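Local coordinates for polysaccharide biosynthesis protein CapD (Bacillus thuringiensis HD-771, PDB 6BWC) that probably acts on UDP-N-acetylglucosamine with NADP as cofactor, as an enzyme of the short-chain dehydrogenase family required for CMP-pseudaminic acid biosynthesis, at residues C[269-277]-C[312-320]; C[121-129]-C[214-222]. The protein carries 2 engineered substitutions. All coordinates share one frame; numbering follows the deposited sequence.

How the contacts relate
The two contacts approach the bound cofactor and nucleotide sugar from different parts of the fold. Contact 2 packs strand 123-129 of the Rossmann sheet against helix 207-220, and the strand end runs into the NADP site. Contact 1 joins two loops, and Glu269 and Glu273 from its 269-277 segment line the UDP-N-acetylglucosamine pocket. Their centres are 24 Å apart and they do not touch, although their nearest atoms come within about 6 Å. The ligands bridge them: Ser129 of contact 2 bonds the sugar, Glu269 of contact 1 bonds the uridine ribose, and the Glu273 side chain lies about 8 Å from the NADP. Along the chain, contact 2 closes before contact 1 opens.

Contact 1 (C[269-277]-C[312-320]). With UD1 (uridine-diphosphate-N-acetylglucosamine), chain O.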
loop_
_atom_site.group_PDB
_atom_site.type_symbol
_atom_site.label_atom_id
_atom_site.label_comp_id
_atom_site.label_asym_id
_atom_site.label_seq_id
_atom_site.Cartn_x
_atom_site.Cartn_y
_atom_site.Cartn_z
ATOM N N GLU C 269 -7.023 7.448 32.378
ATOM C CA GLU C 269 -6.026 7.848 33.391
ATOM C C GLU C 269 -5.929 6.833 34.536
ATOM O O GLU C 269 -6.938 6.342 35.015
ATOM C CB GLU C 269 -6.337 9.240 33.992
ATOM C CG GLU C 269 -5.926 10.426 33.125
ATOM C CD GLU C 269 -6.019 11.775 33.851
ATOM O OE1 GLU C 269 -7.154 12.194 34.171
ATOM O OE2 GLU C 269 -4.967 12.433 34.086
ATOM N N LYS C 270 -4.698 6.550 34.950
ATOM C CA LYS C 270 -4.367 5.694 36.096
ATOM C C LYS C 270 -4.134 6.564 37.342
ATOM O O LYS C 270 -3.731 7.732 37.231
ATOM C CB LYS C 270 -3.081 4.912 35.782
ATOM C CG LYS C 270 -2.942 3.534 36.401
ATOM C CD LYS C 270 -1.693 2.874 35.843
ATOM C CE LYS C 270 -1.407 1.583 36.554
ATOM N NZ LYS C 270 -0.216 0.958 35.952
ATOM N N MET C 271 -4.355 5.973 38.516
ATOM C CA MET C 271 -4.292 6.706 39.794
ATOM C C MET C 271 -2.879 6.909 40.294
ATOM O O MET C 271 -2.551 7.953 40.855
ATOM C CB MET C 271 -5.118 5.992 40.884
ATOM C CG MET C 271 -6.611 6.266 40.812
ATOM S SD MET C 271 -6.946 8.043 40.853
ATOM C CE MET C 271 -8.566 8.004 40.139
ATOM N N TYR C 272 -2.075 5.882 40.061
ATOM C CA TYR C 272 -0.674 5.783 40.443
ATOM C C TYR C 272 -0.010 5.217 39.200
ATOM O O TYR C 272 -0.703 4.868 38.240
ATOM C CB TYR C 272 -0.512 4.800 41.606
ATOM C CG TYR C 272 -1.211 3.503 41.333
ATOM C CD1 TYR C 272 -0.547 2.449 40.713
ATOM C CD2 TYR C 272 -2.568 3.357 41.627
ATOM C CE1 TYR C 272 -1.204 1.269 40.412
ATOM C CE2 TYR C 272 -3.238 2.189 41.339
ATOM C CZ TYR C 272 -2.555 1.146 40.726
ATOM O OH TYR C 272 -3.227 -0.027 40.444
ATOM N N GLU C 273 1.312 5.110 39.205
ATOM C CA GLU C 273 2.025 4.453 38.107
ATOM C C GLU C 273 2.887 3.368 38.717
ATOM O O GLU C 273 2.848 3.175 39.926
ATOM C CB GLU C 273 2.836 5.464 37.294
ATOM C CG GLU C 273 1.992 6.463 36.488
ATOM C CD GLU C 273 1.274 5.882 35.264
ATOM O OE1 GLU C 273 1.368 4.642 35.012
ATOM O OE2 GLU C 273 0.615 6.680 34.538
ATOM N N GLU C 274 3.603 2.618 37.881
ATOM C CA GLU C 274 4.417 1.486 38.328
ATOM C C GLU C 274 5.688 1.384 37.464
ATOM O O GLU C 274 5.645 1.617 36.265
ATOM C CB GLU C 274 3.606 0.168 38.261
ATOM C CG GLU C 274 2.228 0.186 38.940
ATOM C CD GLU C 274 1.480 -1.142 38.841
ATOM O OE1 GLU C 274 0.653 -1.315 37.920
ATOM O OE2 GLU C 274 1.714 -2.029 39.687
ATOM N N LEU C 275 6.807 1.036 38.092
ATOM C CA LEU C 275 8.106 0.930 37.410
ATOM C C LEU C 275 8.271 -0.424 36.718
ATOM O O LEU C 275 9.072 -0.542 35.774
ATOM C CB LEU C 275 9.259 1.094 38.410
ATOM C CG LEU C 275 9.269 2.294 39.369
ATOM C CD1 LEU C 275 10.359 2.103 40.412
ATOM C CD2 LEU C 275 9.429 3.610 38.607
ATOM N N MET C 276 7.562 -1.434 37.249
ATOM C CA MET C 276 7.550 -2.819 36.730
ATOM C C MET C 276 6.424 -3.655 37.353
ATOM O O MET C 276 5.991 -3.411 38.471
ATOM C CB MET C 276 8.896 -3.531 36.949
ATOM C CG MET C 276 9.418 -3.535 38.373
ATOM S SD MET C 276 11.149 -4.054 38.417
ATOM C CE MET C 276 11.779 -3.047 39.732
ATOM N N THR C 277 5.954 -4.650 36.619
ATOM C CA THR C 277 5.059 -5.638 37.192
ATOM C C THR C 277 5.774 -6.367 38.334
ATOM O O THR C 277 7.011 -6.367 38.437
ATOM C CB THR C 277 4.618 -6.667 36.133
ATOM O OG1 THR C 277 5.774 -7.183 35.460
ATOM C CG2 THR C 277 3.683 -6.019 35.113
ATOM N N GLY C 312 8.172 -7.641 44.792
ATOM C CA GLY C 312 7.135 -6.766 45.348
ATOM C C GLY C 312 6.704 -5.661 44.418
ATOM O O GLY C 312 7.304 -5.448 43.373
ATOM N N PHE C 313 5.687 -4.925 44.840
ATOM C CA PHE C 313 4.945 -4.059 43.960
ATOM C C PHE C 313 5.497 -2.645 44.085
ATOM O O PHE C 313 5.223 -1.955 45.055
ATOM C CB PHE C 313 3.446 -4.143 44.285
ATOM C CG PHE C 313 2.898 -5.549 44.217
ATOM C CD1 PHE C 313 2.298 -6.024 43.062
ATOM C CD2 PHE C 313 3.012 -6.424 45.313
ATOM C CE1 PHE C 313 1.804 -7.331 43.007
ATOM C CE2 PHE C 313 2.535 -7.733 45.258
ATOM C CZ PHE C 313 1.925 -8.184 44.105
ATOM N N TYR C 314 6.284 -2.247 43.078
ATOM C CA TYR C 314 6.891 -0.904 42.960
ATOM C C TYR C 314 5.906 0.105 42.363
ATOM O O TYR C 314 5.976 0.415 41.171
ATOM C CB TYR C 314 8.178 -0.953 42.095
ATOM C CG TYR C 314 9.330 -1.695 42.745
ATOM C CD1 TYR C 314 10.388 -1.013 43.337
ATOM C CD2 TYR C 314 9.357 -3.087 42.781
ATOM C CE1 TYR C 314 11.440 -1.698 43.935
ATOM C CE2 TYR C 314 10.398 -3.783 43.380
ATOM C CZ TYR C 314 11.438 -3.087 43.953
ATOM O OH TYR C 314 12.470 -3.782 44.543
ATOM N N ARG C 315 5.004 0.615 43.202
ATOM C CA ARG C 315 4.030 1.634 42.789
ATOM C C ARG C 315 4.276 2.980 43.414
ATOM O O ARG C 315 4.919 3.067 44.462
ATOM C CB ARG C 315 2.628 1.286 43.232
ATOM C CG ARG C 315 2.234 -0.162 43.215
ATOM C CD ARG C 315 0.782 -0.246 43.651
ATOM N NE ARG C 315 0.241 -1.523 43.243
ATOM C CZ ARG C 315 -1.031 -1.763 42.980
ATOM N NH1 ARG C 315 -1.945 -0.800 43.102
ATOM N NH2 ARG C 315 -1.381 -2.988 42.596
ATOM N N SER C 316 3.663 4.000 42.803
ATOM C CA SER C 316 3.680 5.386 43.301
ATOM C C SER C 316 2.762 5.664 44.519
ATOM O O SER C 316 3.038 6.604 45.284
ATOM C CB SER C 316 3.396 6.402 42.157
ATOM O OG SER C 316 2.024 6.592 41.852
ATOM N N ASP C 317 1.687 4.880 44.688
ATOM C CA ASP C 317 0.909 4.897 45.945
ATOM C C ASP C 317 1.515 4.019 47.072
ATOM O O ASP C 317 1.041 4.093 48.219
ATOM C CB ASP C 317 -0.590 4.571 45.723
ATOM C CG ASP C 317 -0.856 3.146 45.171
ATOM O OD1 ASP C 317 -2.046 2.824 44.967
ATOM O OD2 ASP C 317 0.071 2.353 44.909
ATOM N N ASN C 318 2.555 3.234 46.750
ATOM C CA ASN C 318 3.177 2.250 47.648
ATOM C C ASN C 318 4.598 2.632 48.047
ATOM O O ASN C 318 5.412 1.769 48.405
ATOM C CB ASN C 318 3.203 0.886 46.950
ATOM C CG ASN C 318 3.649 -0.246 47.864
ATOM O OD1 ASN C 318 3.083 -0.449 48.938
ATOM N ND2 ASN C 318 4.668 -0.989 47.447
ATOM N N GLN C 319 4.880 3.933 47.975
ATOM C CA GLN C 319 6.184 4.519 48.339
ATOM C C GLN C 319 5.968 5.988 48.726
ATOM O O GLN C 319 5.197 6.714 48.074
ATOM C CB GLN C 319 7.176 4.394 47.171
ATOM C CG GLN C 319 8.382 5.334 47.170
ATOM C CD GLN C 319 9.034 5.448 45.791
ATOM O OE1 GLN C 319 9.480 6.535 45.369
ATOM N NE2 GLN C 319 9.098 4.324 45.074
ATOM N N ASN C 320 6.685 6.417 49.760
ATOM C CA ASN C 320 6.522 7.752 50.325
ATOM C C ASN C 320 6.873 8.872 49.365
ATOM O O ASN C 320 7.921 8.866 48.719
ATOM C CB ASN C 320 7.326 7.864 51.622
ATOM C CG ASN C 320 6.734 7.006 52.723
ATOM O OD1 ASN C 320 5.522 6.863 52.797
ATOM N ND2 ASN C 320 7.566 6.404 53.546
HETATM C "C1'" UD1 O . 3.069 11.793 31.417
HETATM C "C2'" UD1 O . 3.379 11.496 29.960
HETATM C "C3'" UD1 O . 3.102 10.035 29.611
HETATM C "C4'" UD1 O . 3.734 9.077 30.617
HETATM C "C5'" UD1 O . 3.589 9.556 32.075
HETATM C "C6'" UD1 O . 4.534 8.758 32.983
HETATM C "C7'" UD1 O . 2.949 13.610 28.774
HETATM C "C8'" UD1 O . 1.893 14.442 28.074
HETATM N "N2'" UD1 O . 2.602 12.358 29.088
HETATM O "O1'" UD1 O . 1.714 11.473 31.694
HETATM O "O3'" UD1 O . 3.588 9.779 28.278
HETATM O "O4'" UD1 O . 3.167 7.785 30.499
HETATM O "O5'" UD1 O . 3.859 10.966 32.222
HETATM O "O6'" UD1 O . 3.936 8.478 34.252
HETATM O "O7'" UD1 O . 4.032 14.113 29.071
HETATM N N1 UD1 O . -3.632 16.859 35.568
HETATM C C2 UD1 O . -4.488 17.851 36.133
HETATM N N3 UD1 O . -5.045 18.780 35.338
HETATM C C4 UD1 O . -4.819 18.802 34.009
HETATM C C5 UD1 O . -3.989 17.876 33.429
HETATM C C6 UD1 O . -3.388 16.917 34.230
HETATM O O2 UD1 O . -4.750 17.871 37.349
HETATM O O4 UD1 O . -5.330 19.667 33.281
HETATM C C1B UD1 O . -3.018 15.805 36.403
HETATM C C2B UD1 O . -3.128 14.381 35.853
HETATM O "O2'" UD1 O . -4.333 13.740 36.249
HETATM C C3B UD1 O . -1.878 13.691 36.363
HETATM C C4B UD1 O . -0.891 14.836 36.448
HETATM O O4B UD1 O . -1.636 16.053 36.468
HETATM O O3B UD1 O . -1.995 13.118 37.670
HETATM C C5B UD1 O . 0.091 14.873 35.288
HETATM O O5B UD1 O . -0.521 15.071 34.004
HETATM P PA UD1 O . 0.510 15.211 32.781
HETATM O O1A UD1 O . -0.143 15.723 31.520
HETATM O O2A UD1 O . 1.799 15.912 33.222
HETATM O O3A UD1 O . 1.170 13.752 32.578
HETATM P PB UD1 O . 0.678 12.216 32.728
HETATM O O1B UD1 O . -0.684 12.048 32.086
HETATM O O2B UD1 O . 0.861 11.620 34.119
#
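Glu274 and Arg315 form the non-hydrogen-bonded pair of a single antiparallel beta bridge, which ties two loops together beside the UDP-sugar pocket of this Rossmann-type enzyme. On one flank of the pair Ser316 N donates to Glu273 O (3.1 Å); on the other, Leu275 N donates to Tyr314 O (3.2 Å). Tyr314 is itself the centre of an inverse gamma turn. The Glu274 and Arg315 side chains run side by side in the same direction, but their planes are 55° apart; OE2 stands clear of the guanidinium plane, so the long salt bridge to NE (3.9 Å) rests on charge alone. The other oxygen, Glu274 OE1, offers its anti lone pair to Lys270 NZ at 3.1 Å, and that ammonium also reaches the carbonyls of Ile133 and Ser134.

Tyr272 has CG between its backbone N and carbonyl carbon (chi1 50°), which sets the ring face against the Asp317 carboxylate, OD2 over that face and the planes 17° apart. Arg315 NH1 approaches the same ring obliquely, without a hydrogen bond to OH, while Glu274 CG meets its edge in plane. At the far end, Met276 CE sits over the centre of the Tyr314 ring in a CH-pi contact, 3.9 Å from the centroid, and Phe291 packs edge-to-face with that ring. Leu275 CD1 touches Tyr314 CB. Ser316 OG accepts from Glu273 N and also bonds Ser201 OG, so it joins both loops to strand 201-205. Glu269 reaches the uridine end of the ligand: its OE2 accepts a hydrogen bond from O2' of the ribose at 2.6 Å.

Contact 2 (C[121-129]-C[214-222]); sequences VKKVVFTSS and TIEAMKIAK. With NAP (NADP nicotinamide-adenine-dinucleotide phosphate), chain N.
Lys123 reaches from the start of strand 123-129 to the C-terminal end of helix 207-220, in a Rossmann fold where this helix packs on a strand in the parallel part of the central sheet. The axes of the two segments approach to 8.4 Å and run roughly antiparallel, with 149° between their directions. With its chain extended beyond CG, Lys123 carries NZ to Met218 O (3.1 Å) and Ala221 O (2.9 Å), with a weak third bond to Lys219 O. These carbonyls belong to the last turn and the first residue beyond it, so the ammonium probably meets the negative end of the helix dipole. Nearer the backbone, Lys123 CB lies against Met218 SD.

Val124 turns away from the helix, and Val125 turns toward it with one methyl for each of two helical residues. Its CG1 is anti to the backbone N (chi1 170°) and meets Thr214 CG2, while CG2 rests 3.7 Å from Met218 CA. The bent Met218 chain brings CE back to the same CG2; the Met218 side chain also packs on Tyr81 and Phe83 of strand 81-84. Phe126 turns away again, onto helix 138-156.

At Thr127 the strand passes from the helix to the cofactor. OG1 lies 3.9 Å from Thr214 CG2, whereas CG2 packs against the nicotinamide ribose at O4D; the carbonyl takes a hydrogen bond from Lys143. Ser128 O then comes near the nicotinamide at C6N, and its OG bonds Glu147. Last, Ser129 OG hydrogen-bonds O4' of UDP-N-acetylglucosamine, while its CB lies 3.6 Å from C5N of the nicotinamide ring.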
loop_
_atom_site.group_PDB
_atom_site.type_symbol
_atom_site.label_atom_id
_atom_site.label_comp_id
_atom_site.label_asym_id
_atom_site.label_seq_id
_atom_site.Cartn_x
_atom_site.Cartn_y
_atom_site.Cartn_z
ATOM N N VAL C 121 22.618 -0.697 11.515
ATOM C CA VAL C 121 22.802 0.183 12.663
ATOM C C VAL C 121 23.425 -0.626 13.815
ATOM O O VAL C 121 23.220 -1.835 13.908
ATOM C CB VAL C 121 21.423 0.778 13.057
ATOM C CG1 VAL C 121 21.388 1.344 14.468
ATOM C CG2 VAL C 121 21.002 1.831 12.043
ATOM N N LYS C 122 24.180 0.035 14.687
ATOM C CA LYS C 122 24.779 -0.643 15.838
ATOM C C LYS C 122 23.774 -0.892 16.979
ATOM O O LYS C 122 23.622 -2.038 17.420
ATOM C CB LYS C 122 26.021 0.099 16.334
ATOM C CG LYS C 122 27.077 0.230 15.250
ATOM C CD LYS C 122 28.491 0.298 15.807
ATOM C CE LYS C 122 29.527 0.384 14.693
ATOM N NZ LYS C 122 29.548 1.730 14.031
ATOM N N LYS C 123 23.111 0.170 17.448
ATOM C CA LYS C 123 22.149 0.083 18.551
ATOM C C LYS C 123 20.985 1.036 18.378
ATOM O O LYS C 123 21.100 2.077 17.733
ATOM C CB LYS C 123 22.797 0.426 19.892
ATOM C CG LYS C 123 24.051 -0.362 20.247
ATOM C CD LYS C 123 24.484 -0.014 21.671
ATOM C CE LYS C 123 25.683 -0.803 22.204
ATOM N NZ LYS C 123 25.726 -0.684 23.696
ATOM N N VAL C 124 19.880 0.658 19.020
ATOM C CA VAL C 124 18.658 1.440 19.098
ATOM C C VAL C 124 18.189 1.455 20.538
ATOM O O VAL C 124 18.179 0.412 21.197
ATOM C CB VAL C 124 17.534 0.786 18.300
ATOM C CG1 VAL C 124 16.275 1.656 18.324
ATOM C CG2 VAL C 124 18.013 0.502 16.888
ATOM N N VAL C 125 17.791 2.635 21.010
ATOM C CA VAL C 125 17.166 2.799 22.321
ATOM C C VAL C 125 15.749 3.288 22.117
ATOM O O VAL C 125 15.548 4.379 21.601
ATOM C CB VAL C 125 17.941 3.792 23.193
ATOM C CG1 VAL C 125 17.160 4.134 24.459
ATOM C CG2 VAL C 125 19.305 3.201 23.540
ATOM N N PHE C 126 14.783 2.458 22.491
ATOM C CA PHE C 126 13.390 2.859 22.519
ATOM C C PHE C 126 13.094 3.521 23.869
ATOM O O PHE C 126 13.613 3.121 24.934
ATOM C CB PHE C 126 12.459 1.661 22.293
ATOM C CG PHE C 126 10.992 2.008 22.382
ATOM C CD1 PHE C 126 10.445 2.972 21.545
ATOM C CD2 PHE C 126 10.155 1.362 23.285
ATOM C CE1 PHE C 126 9.103 3.309 21.613
ATOM C CE2 PHE C 126 8.810 1.690 23.366
ATOM C CZ PHE C 126 8.288 2.674 22.533
ATOM N N THR C 127 12.229 4.517 23.810
ATOM C CA THR C 127 11.894 5.325 24.946
ATOM C C THR C 127 10.438 5.011 25.288
ATOM O O THR C 127 9.506 5.540 24.659
ATOM C CB THR C 127 12.178 6.783 24.569
ATOM O OG1 THR C 127 13.531 7.078 24.921
ATOM C CG2 THR C 127 11.312 7.719 25.259
ATOM N N SER C 128 10.258 4.114 26.266
ATOM C CA SER C 128 8.918 3.702 26.755
ATOM C C SER C 128 8.545 4.559 27.935
ATOM O O SER C 128 9.351 5.379 28.381
ATOM C CB SER C 128 8.892 2.228 27.189
ATOM O OG SER C 128 7.579 1.814 27.522
ATOM N N SER C 129 7.318 4.356 28.422
ATOM C CA SER C 129 6.823 4.936 29.678
ATOM C C SER C 129 6.566 3.861 30.735
ATOM O O SER C 129 6.403 2.686 30.414
ATOM C CB SER C 129 5.518 5.669 29.421
ATOM O OG SER C 129 4.871 5.978 30.644
ATOM N N THR C 214 18.727 7.526 29.145
ATOM C CA THR C 214 18.720 7.114 27.736
ATOM C C THR C 214 20.138 6.995 27.146
ATOM O O THR C 214 20.514 5.938 26.613
ATOM C CB THR C 214 17.883 8.076 26.850
ATOM O OG1 THR C 214 16.740 8.575 27.565
ATOM C CG2 THR C 214 17.404 7.358 25.576
ATOM N N ILE C 215 20.920 8.066 27.265
ATOM C CA ILE C 215 22.322 8.051 26.835
ATOM C C ILE C 215 23.147 6.889 27.470
ATOM O O ILE C 215 23.881 6.198 26.741
ATOM C CB ILE C 215 22.963 9.451 27.026
ATOM C CG1 ILE C 215 22.519 10.367 25.900
ATOM C CG2 ILE C 215 24.482 9.387 27.036
ATOM C CD1 ILE C 215 22.728 11.833 26.182
ATOM N N GLU C 216 23.019 6.657 28.789
ATOM C CA GLU C 216 23.692 5.486 29.461
ATOM C C GLU C 216 23.315 4.154 28.840
ATOM O O GLU C 216 24.182 3.350 28.491
ATOM C CB GLU C 216 23.392 5.387 30.963
ATOM C CG GLU C 216 24.601 5.660 31.835
ATOM C CD GLU C 216 25.486 4.436 32.049
ATOM O OE1 GLU C 216 24.962 3.411 32.524
ATOM O OE2 GLU C 216 26.712 4.504 31.790
ATOM N N ALA C 217 22.012 3.938 28.706
ATOM C CA ALA C 217 21.497 2.728 28.082
ATOM C C ALA C 217 21.976 2.590 26.640
ATOM O O ALA C 217 22.125 1.484 26.160
ATOM C CB ALA C 217 19.977 2.698 28.152
ATOM N N MET C 218 22.202 3.712 25.954
ATOM C CA MET C 218 22.833 3.694 24.618
ATOM C C MET C 218 24.232 3.058 24.668
ATOM O O MET C 218 24.566 2.217 23.841
ATOM C CB MET C 218 22.963 5.114 24.057
ATOM C CG MET C 218 22.527 5.286 22.618
ATOM S SD MET C 218 22.603 3.892 21.483
ATOM C CE MET C 218 21.318 4.475 20.395
ATOM N N LYS C 219 25.018 3.478 25.665
ATOM C CA LYS C 219 26.411 3.073 25.835
ATOM C C LYS C 219 26.584 1.680 26.416
ATOM O O LYS C 219 27.462 0.945 25.990
ATOM C CB LYS C 219 27.126 4.066 26.760
ATOM C CG LYS C 219 27.324 5.471 26.200
ATOM C CD LYS C 219 27.017 6.548 27.242
ATOM C CE LYS C 219 28.159 7.526 27.475
ATOM N NZ LYS C 219 28.287 8.578 26.427
ATOM N N ILE C 220 25.762 1.336 27.403
ATOM C CA ILE C 220 25.969 0.140 28.260
ATOM C C ILE C 220 25.301 -1.141 27.744
ATOM O O ILE C 220 25.786 -2.268 28.013
ATOM C CB ILE C 220 25.431 0.406 29.707
ATOM C CG1 ILE C 220 26.265 1.482 30.414
ATOM C CG2 ILE C 220 25.383 -0.862 30.572
ATOM C CD1 ILE C 220 27.750 1.187 30.562
ATOM N N ALA C 221 24.188 -0.962 27.027
ATOM C CA ALA C 221 23.218 -2.030 26.841
ATOM C C ALA C 221 23.749 -3.130 25.955
ATOM O O ALA C 221 24.258 -2.868 24.863
ATOM C CB ALA C 221 21.902 -1.503 26.292
ATOM N N LYS C 222 23.634 -4.350 26.481
ATOM C CA LYS C 222 23.861 -5.592 25.748
ATOM C C LYS C 222 22.773 -5.879 24.691
ATOM O O LYS C 222 23.095 -6.282 23.572
ATOM C CB LYS C 222 24.049 -6.753 26.751
ATOM C CG LYS C 222 25.450 -6.741 27.386
ATOM C CD LYS C 222 25.483 -6.721 28.916
ATOM C CE LYS C 222 26.818 -6.133 29.403
ATOM N NZ LYS C 222 26.959 -6.072 30.889
HETATM P PA NAP N . 7.515 15.511 22.758
HETATM O O1A NAP N . 8.070 16.796 23.304
HETATM O O2A NAP N . 6.100 15.545 22.290
HETATM O O5B NAP N . 8.450 14.962 21.592
HETATM C C5B NAP N . 7.880 14.198 20.526
HETATM C C4B NAP N . 8.837 14.195 19.338
HETATM O O4B NAP N . 8.436 13.295 18.307
HETATM C C3B NAP N . 8.852 15.551 18.685
HETATM O O3B NAP N . 10.176 15.691 18.178
HETATM C C2B NAP N . 7.812 15.423 17.603
HETATM O O2B NAP N . 8.021 16.449 16.655
HETATM C C1B NAP N . 8.068 13.997 17.113
HETATM N N9A NAP N . 6.976 13.211 16.443
HETATM C C8A NAP N . 5.677 13.010 16.808
HETATM N N7A NAP N . 5.012 12.185 15.929
HETATM C C5A NAP N . 5.903 11.841 14.983
HETATM C C6A NAP N . 5.922 11.017 13.748
HETATM N N6A NAP N . 4.836 10.361 13.316
HETATM N N1A NAP N . 7.068 10.924 13.052
HETATM C C2A NAP N . 8.192 11.559 13.428
HETATM N N3A NAP N . 8.256 12.329 14.525
HETATM C C4A NAP N . 7.178 12.509 15.330
HETATM O O3 NAP N . 7.677 14.284 23.794
HETATM P PN NAP N . 8.804 14.088 24.943
HETATM O O1N NAP N . 10.175 14.560 24.480
HETATM O O2N NAP N . 8.236 14.555 26.248
HETATM O O5D NAP N . 8.806 12.507 25.105
HETATM C C5D NAP N . 9.635 11.738 24.269
HETATM C C4D NAP N . 9.379 10.253 24.504
HETATM O O4D NAP N . 9.394 10.023 25.919
HETATM C C3D NAP N . 8.066 9.651 23.972
HETATM O O3D NAP N . 8.370 8.434 23.287
HETATM C C2D NAP N . 7.229 9.369 25.197
HETATM O O2D NAP N . 6.415 8.200 25.054
HETATM C C1D NAP N . 8.297 9.173 26.274
HETATM N N1N NAP N . 7.862 9.481 27.642
HETATM C C2N NAP N . 7.702 10.770 27.984
HETATM C C3N NAP N . 7.300 11.179 29.242
HETATM C C7N NAP N . 7.092 12.608 29.606
HETATM O O7N NAP N . 6.561 12.858 30.690
HETATM N N7N NAP N . 7.438 13.600 28.782
HETATM C C4N NAP N . 7.073 10.150 30.289
HETATM C C5N NAP N . 7.266 8.778 29.807
HETATM C C6N NAP N . 7.675 8.492 28.515
HETATM P P2B NAP N . 6.880 16.865 15.595
HETATM O O1X NAP N . 7.488 18.155 15.080
HETATM O O2X NAP N . 6.895 15.794 14.524
HETATM O O3X NAP N . 5.551 16.982 16.378
#